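Local coordinates for DUF574 domain-containing protein (PDB 2QE6) that binds S-adenosylmethionine and is probably a methyltransferase of the Rossmann-like family, at residues G189-M194 with A267-K272; T195-T200 with G219-P224. The protein carries 1 engineered substitution. All blocks are in the same frame, centred on the assembly; numbering follows the deposited sequence.

Contact 1. Residues G189-M194 with A267-K272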
loop_
_atom_site.group_PDB
_atom_site.type_symbol
_atom_site.label_atom_id
_atom_site.label_comp_id
_atom_site.label_asym_id
_atom_site.label_seq_id
_atom_site.Cartn_x
_atom_site.Cartn_y
_atom_site.Cartn_z
ATOM N N GLY A 189 -0.064 17.527 -11.594
ATOM C CA GLY A 189 1.199 16.867 -11.931
ATOM C C GLY A 189 1.559 15.822 -10.909
ATOM O O GLY A 189 2.560 15.143 -11.051
ATOM N N SER A 190 0.697 15.678 -9.902
ATOM C CA SER A 190 0.863 14.705 -8.856
ATOM C C SER A 190 0.270 13.375 -9.298
ATOM O O SER A 190 -0.434 13.308 -10.311
ATOM C CB SER A 190 0.156 15.210 -7.616
ATOM O OG SER A 190 0.878 16.282 -7.035
ATOM N N TYR A 191 0.541 12.333 -8.523
ATOM C CA TYR A 191 -0.003 11.011 -8.800
ATOM C C TYR A 191 -0.647 10.396 -7.573
ATOM O O TYR A 191 -0.275 10.720 -6.446
ATOM C CB TYR A 191 1.102 10.086 -9.311
ATOM C CG TYR A 191 1.708 10.511 -10.635
ATOM C CD1 TYR A 191 2.678 11.472 -10.691
ATOM C CD2 TYR A 191 1.284 9.934 -11.836
ATOM C CE1 TYR A 191 3.259 11.852 -11.916
ATOM C CE2 TYR A 191 1.842 10.292 -13.054
ATOM C CZ TYR A 191 2.840 11.253 -13.082
ATOM O OH TYR A 191 3.372 11.632 -14.273
ATOM N N LEU A 192 -1.636 9.530 -7.824
ATOM C CA LEU A 192 -2.204 8.606 -6.850
ATOM C C LEU A 192 -1.924 7.176 -7.322
ATOM O O LEU A 192 -2.274 6.821 -8.451
ATOM C CB LEU A 192 -3.714 8.812 -6.738
ATOM C CG LEU A 192 -4.494 7.974 -5.716
ATOM C CD1 LEU A 192 -4.022 8.236 -4.315
ATOM C CD2 LEU A 192 -6.010 8.269 -5.890
ATOM N N PHE A 193 -1.245 6.396 -6.482
ATOM C CA PHE A 193 -0.869 4.983 -6.763
ATOM C C PHE A 193 -1.613 4.126 -5.717
ATOM O O PHE A 193 -1.394 4.285 -4.517
ATOM C CB PHE A 193 0.664 4.876 -6.650
ATOM C CG PHE A 193 1.258 3.494 -6.831
ATOM C CD1 PHE A 193 0.563 2.444 -7.414
ATOM C CD2 PHE A 193 2.603 3.282 -6.483
ATOM C CE1 PHE A 193 1.165 1.204 -7.625
ATOM C CE2 PHE A 193 3.202 2.034 -6.669
ATOM C CZ PHE A 193 2.478 0.993 -7.265
HETATM N N MSE A 194 -2.549 3.274 -6.155
HETATM C CA MSE A 194 -3.235 2.388 -5.244
HETATM C C MSE A 194 -3.254 0.952 -5.748
HETATM O O MSE A 194 -3.210 0.713 -6.960
HETATM C CB MSE A 194 -4.700 2.831 -5.077
HETATM C CG MSE A 194 -4.840 4.308 -4.779
HETATM SE SE MSE A 194 -6.619 4.731 -4.122
HETATM C CE MSE A 194 -7.626 4.782 -5.804
ATOM N N ALA A 267 -3.856 -2.981 -9.638
ATOM C CA ALA A 267 -3.041 -1.803 -9.410
ATOM C C ALA A 267 -3.456 -0.725 -10.431
ATOM O O ALA A 267 -3.858 -1.048 -11.554
ATOM C CB ALA A 267 -1.550 -2.133 -9.614
ATOM N N GLY A 268 -3.317 0.545 -10.040
ATOM C CA GLY A 268 -3.514 1.674 -10.939
ATOM C C GLY A 268 -2.713 2.867 -10.440
ATOM O O GLY A 268 -2.506 3.016 -9.251
ATOM N N ILE A 269 -2.247 3.689 -11.366
ATOM C CA ILE A 269 -1.634 4.972 -11.049
ATOM C C ILE A 269 -2.311 6.016 -11.936
ATOM O O ILE A 269 -2.460 5.813 -13.143
ATOM C CB ILE A 269 -0.131 5.001 -11.316
ATOM C CG1 ILE A 269 0.601 4.058 -10.373
ATOM C CG2 ILE A 269 0.433 6.442 -11.106
ATOM C CD1 ILE A 269 2.102 4.167 -10.483
ATOM N N GLY A 270 -2.767 7.095 -11.322
ATOM C CA GLY A 270 -3.416 8.189 -12.027
ATOM C C GLY A 270 -2.717 9.505 -11.762
ATOM O O GLY A 270 -2.186 9.726 -10.667
ATOM N N ARG A 271 -2.749 10.388 -12.755
ATOM C CA ARG A 271 -2.088 11.682 -12.675
ATOM C C ARG A 271 -3.133 12.802 -12.550
ATOM O O ARG A 271 -4.122 12.812 -13.255
ATOM C CB ARG A 271 -1.224 11.883 -13.917
ATOM C CG ARG A 271 -0.395 13.142 -13.929
ATOM C CD ARG A 271 0.401 13.254 -15.198
ATOM N NE ARG A 271 -0.447 13.357 -16.379
ATOM C CZ ARG A 271 -0.953 14.494 -16.847
ATOM N NH1 ARG A 271 -0.687 15.631 -16.251
ATOM N NH2 ARG A 271 -1.727 14.486 -17.913
ATOM N N LYS A 272 -2.895 13.744 -11.642
ATOM C CA LYS A 272 -3.747 14.922 -11.489
ATOM C C LYS A 272 -3.423 15.906 -12.580
ATOM O O LYS A 272 -2.283 16.257 -12.774
ATOM C CB LYS A 272 -3.538 15.589 -10.111
ATOM C CG LYS A 272 -4.522 16.654 -9.832
ATOM C CD LYS A 272 -4.554 17.060 -8.363
ATOM C CE LYS A 272 -5.772 17.914 -8.024
ATOM N NZ LYS A 272 -5.795 18.242 -6.552
#
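Six backbone hydrogen bonds zip residues 189-194 to 267-272, and the strand pieces 191-194 and 267-271 run antiparallel, their axes at 170°. Leu-192 and Gly-270 exchange bonds of 2.9 Å, N of each to O of the other; the link at the loop end, Gly-189 N to Lys-272 O, is 2.8 Å. The tight packing lies on the face bearing Tyr-191, Phe-193, Ile-269 and Arg-271. There Ile-269 has CG1 beside its backbone N and wedges between the two aromatics. Its CD1 makes a CH-pi contact over one face of the Phe-193 ring, 3.9 Å from the centroid, while CG1 presses on Phe-193 CD1 at 3.4 Å. The other branch, CG2, meets Tyr-191 CD2 at 3.7 Å. Arg-271 CG adds a second CH-pi contact, 4.0 Å from the Tyr-191 ring centroid. Leu-72 and Phe-71 of helix 54-75 pack against this cluster. On the opposite face, Gly-268 and Gly-270 offer no side chains, and Leu-192 and Met-194 (a selenomethionine) turn to Leu-163 and Val-179. Looser are the partly exposed Gly-189, Lys-272 and Arg-271 beyond CG, where a bend at chi3 (63°) carries the guanidinium to a salt bridge with Glu-235. Lys-272 extends away, NZ bonded to the carbonyls of Leu-186 and Arg-183. The pairing is the hallmark of the class I methyltransferase sheet, ordered 3-2-1-4-5-7-6 with strand 7 reversed.

Contact 2. Residues T195-T200 with G219-P224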
loop_
_atom_site.group_PDB
_atom_site.type_symbol
_atom_site.label_atom_id
_atom_site.label_comp_id
_atom_site.label_asym_id
_atom_site.label_seq_id
_atom_site.Cartn_x
_atom_site.Cartn_y
_atom_site.Cartn_z
ATOM N N THR A 195 -3.356 -0.007 -4.829
ATOM C CA THR A 195 -3.649 -1.377 -5.226
ATOM C C THR A 195 -4.780 -1.842 -4.312
ATOM O O THR A 195 -4.996 -1.274 -3.254
ATOM C CB THR A 195 -2.453 -2.307 -5.190
ATOM O OG1 THR A 195 -2.158 -2.663 -3.827
ATOM C CG2 THR A 195 -1.257 -1.676 -5.892
ATOM N N SER A 196 -5.472 -2.886 -4.708
ATOM C CA SER A 196 -6.681 -3.276 -4.006
ATOM C C SER A 196 -7.009 -4.718 -4.333
ATOM O O SER A 196 -6.876 -5.137 -5.469
ATOM C CB SER A 196 -7.850 -2.432 -4.457
ATOM O OG SER A 196 -9.085 -2.848 -3.802
ATOM N N LEU A 197 -7.489 -5.439 -3.330
ATOM C CA LEU A 197 -8.257 -6.629 -3.537
ATOM C C LEU A 197 -9.401 -6.340 -4.509
ATOM O O LEU A 197 -10.142 -5.353 -4.346
ATOM C CB LEU A 197 -8.769 -7.107 -2.168
ATOM C CG LEU A 197 -9.576 -8.397 -2.021
ATOM C CD1 LEU A 197 -8.850 -9.645 -2.600
ATOM C CD2 LEU A 197 -9.867 -8.542 -0.543
ATOM N N VAL A 198 -9.578 -7.221 -5.503
ATOM C CA VAL A 198 -10.505 -6.960 -6.628
ATOM C C VAL A 198 -11.585 -8.032 -6.627
ATOM O O VAL A 198 -11.358 -9.145 -6.183
ATOM C CB VAL A 198 -9.762 -6.877 -8.020
ATOM C CG1 VAL A 198 -9.275 -8.247 -8.483
ATOM C CG2 VAL A 198 -10.668 -6.207 -9.088
ATOM N N ASP A 199 -12.789 -7.659 -7.042
ATOM C CA ASP A 199 -13.874 -8.609 -7.315
ATOM C C ASP A 199 -14.035 -8.603 -8.838
ATOM O O ASP A 199 -14.555 -7.646 -9.413
ATOM C CB ASP A 199 -15.188 -8.177 -6.644
ATOM C CG ASP A 199 -16.320 -9.181 -6.810
ATOM O OD1 ASP A 199 -16.208 -10.093 -7.629
ATOM O OD2 ASP A 199 -17.349 -9.037 -6.134
ATOM N N THR A 200 -13.600 -9.688 -9.477
ATOM C CA THR A 200 -13.881 -9.950 -10.875
ATOM C C THR A 200 -14.692 -11.259 -10.958
ATOM O O THR A 200 -14.614 -11.984 -11.943
ATOM C CB THR A 200 -12.593 -10.017 -11.714
ATOM O OG1 THR A 200 -11.729 -10.999 -11.163
ATOM C CG2 THR A 200 -11.847 -8.652 -11.730
ATOM N N GLY A 219 -12.364 -5.229 5.201
ATOM C CA GLY A 219 -11.911 -6.023 4.018
ATOM C C GLY A 219 -12.936 -5.996 2.914
ATOM O O GLY A 219 -14.027 -6.508 3.075
ATOM N N TRP A 220 -12.634 -5.258 1.848
ATOM C CA TRP A 220 -13.675 -4.890 0.872
ATOM C C TRP A 220 -13.092 -5.141 -0.518
ATOM O O TRP A 220 -12.185 -4.452 -0.934
ATOM C CB TRP A 220 -14.087 -3.412 1.069
ATOM C CG TRP A 220 -14.468 -3.127 2.438
ATOM C CD1 TRP A 220 -13.680 -2.672 3.452
ATOM C CD2 TRP A 220 -15.756 -3.315 2.989
ATOM N NE1 TRP A 220 -14.409 -2.558 4.601
ATOM C CE2 TRP A 220 -15.688 -2.961 4.348
ATOM C CE3 TRP A 220 -16.953 -3.775 2.466
ATOM C CZ2 TRP A 220 -16.781 -3.032 5.189
ATOM C CZ3 TRP A 220 -18.056 -3.843 3.317
ATOM C CH2 TRP A 220 -17.936 -3.473 4.670
ATOM N N ALA A 221 -13.559 -6.176 -1.197
ATOM C CA ALA A 221 -13.108 -6.431 -2.568
ATOM C C ALA A 221 -13.909 -5.531 -3.520
ATOM O O ALA A 221 -15.144 -5.605 -3.567
ATOM C CB ALA A 221 -13.295 -7.933 -2.922
ATOM N N ARG A 222 -13.227 -4.695 -4.289
ATOM C CA ARG A 222 -13.924 -3.746 -5.184
ATOM C C ARG A 222 -13.798 -4.206 -6.626
ATOM O O ARG A 222 -12.772 -4.734 -7.015
ATOM C CB ARG A 222 -13.403 -2.307 -5.006
ATOM C CG ARG A 222 -13.887 -1.685 -3.739
ATOM C CD ARG A 222 -13.561 -0.192 -3.544
ATOM N NE ARG A 222 -14.334 0.298 -2.386
ATOM C CZ ARG A 222 -13.951 0.300 -1.106
ATOM N NH1 ARG A 222 -12.709 -0.033 -0.732
ATOM N NH2 ARG A 222 -14.811 0.721 -0.191
ATOM N N THR A 223 -14.854 -4.060 -7.401
ATOM C CA THR A 223 -14.759 -4.323 -8.836
ATOM C C THR A 223 -13.715 -3.426 -9.512
ATOM O O THR A 223 -13.359 -2.395 -8.976
ATOM C CB THR A 223 -16.070 -4.098 -9.546
ATOM O OG1 THR A 223 -16.374 -2.702 -9.517
ATOM C CG2 THR A 223 -17.206 -4.898 -8.894
ATOM N N PRO A 224 -13.223 -3.810 -10.700
ATOM C CA PRO A 224 -12.312 -2.894 -11.419
ATOM C C PRO A 224 -12.861 -1.481 -11.608
ATOM O O PRO A 224 -12.120 -0.532 -11.476
ATOM C CB PRO A 224 -12.103 -3.601 -12.754
ATOM C CG PRO A 224 -12.302 -5.051 -12.422
ATOM C CD PRO A 224 -13.385 -5.083 -11.428
HETATM O O HOH W 1 -11.174 -2.123 -2.258
#
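Walking through 219-224 from its amino end, the first link to 195-200 is made by water. Trp-220 turns its indole away, NE1 bonding Glu-218, but its carbonyl O accepts from a water that also donates to Ser-196 OG and accepts from Arg-222 NH1; three bonds thus fix this water between the segments. Ala-221 follows with direct apolar packing, its CB lying 3.9 Å from Leu-197 CG and 4.2 Å from Asp-199 CB. At Arg-222 the backbones bridge. Its N donates to Leu-197 O at 3.2 Å, an oxygen that also accepts from Ser-196 OG, so two donors grip it. In return Arg-222 O accepts from Asp-199 N at 2.9 Å, with the donor 64° out of the carbonyl plane; Val-198 CG2, anti to its backbone N, touches the same oxygen at 3.3 Å. The arginine chain leads away, where NH2 reaches Leu-170 O. Thr-223 next brings its CA to 3.4 Å from Asp-199 O in a CA-H...O contact. Its OG1, held between backbone N and carbonyl carbon (chi1 68°), caps Glu-226 N. Pro-224 then begins the helix, its ring crossing two methyl-bearing chains at about a right angle: CD is 3.8 Å from Val-198 CG2, and CG is 3.7 Å from Thr-200 CG2. The arrangement is a single bridge, Val-198 with Arg-222, just past the carboxyl end of strand 191-197, made to the loop returning from helix 203-216 and closed by a threonine N-cap that starts helix 224-229.

Strand 191-197 serves both contacts in succession: contact 1 takes its first part and contact 2 its carboxyl end, with centres about 17 Å apart. They touch where Ala-267 CB of contact 1 packs on Thr-195 CG2 of contact 2 at 3.8 Å. The pairing of the two chains continues past contact 1: Ser-196 bonds with Met-266, and Val-198, one residue past its strand, with Leu-264, just before strand 265-271. Thr-195 OG1 is hydrogen-bonded to OD1 of Asn-61, which binds S-adenosylmethionine, a second-shell role consistent with orienting Asn-61. Contact 1 is otherwise sheet packing near the site, the Phe-193 side chain lying about 8 Å from the bound cofactor.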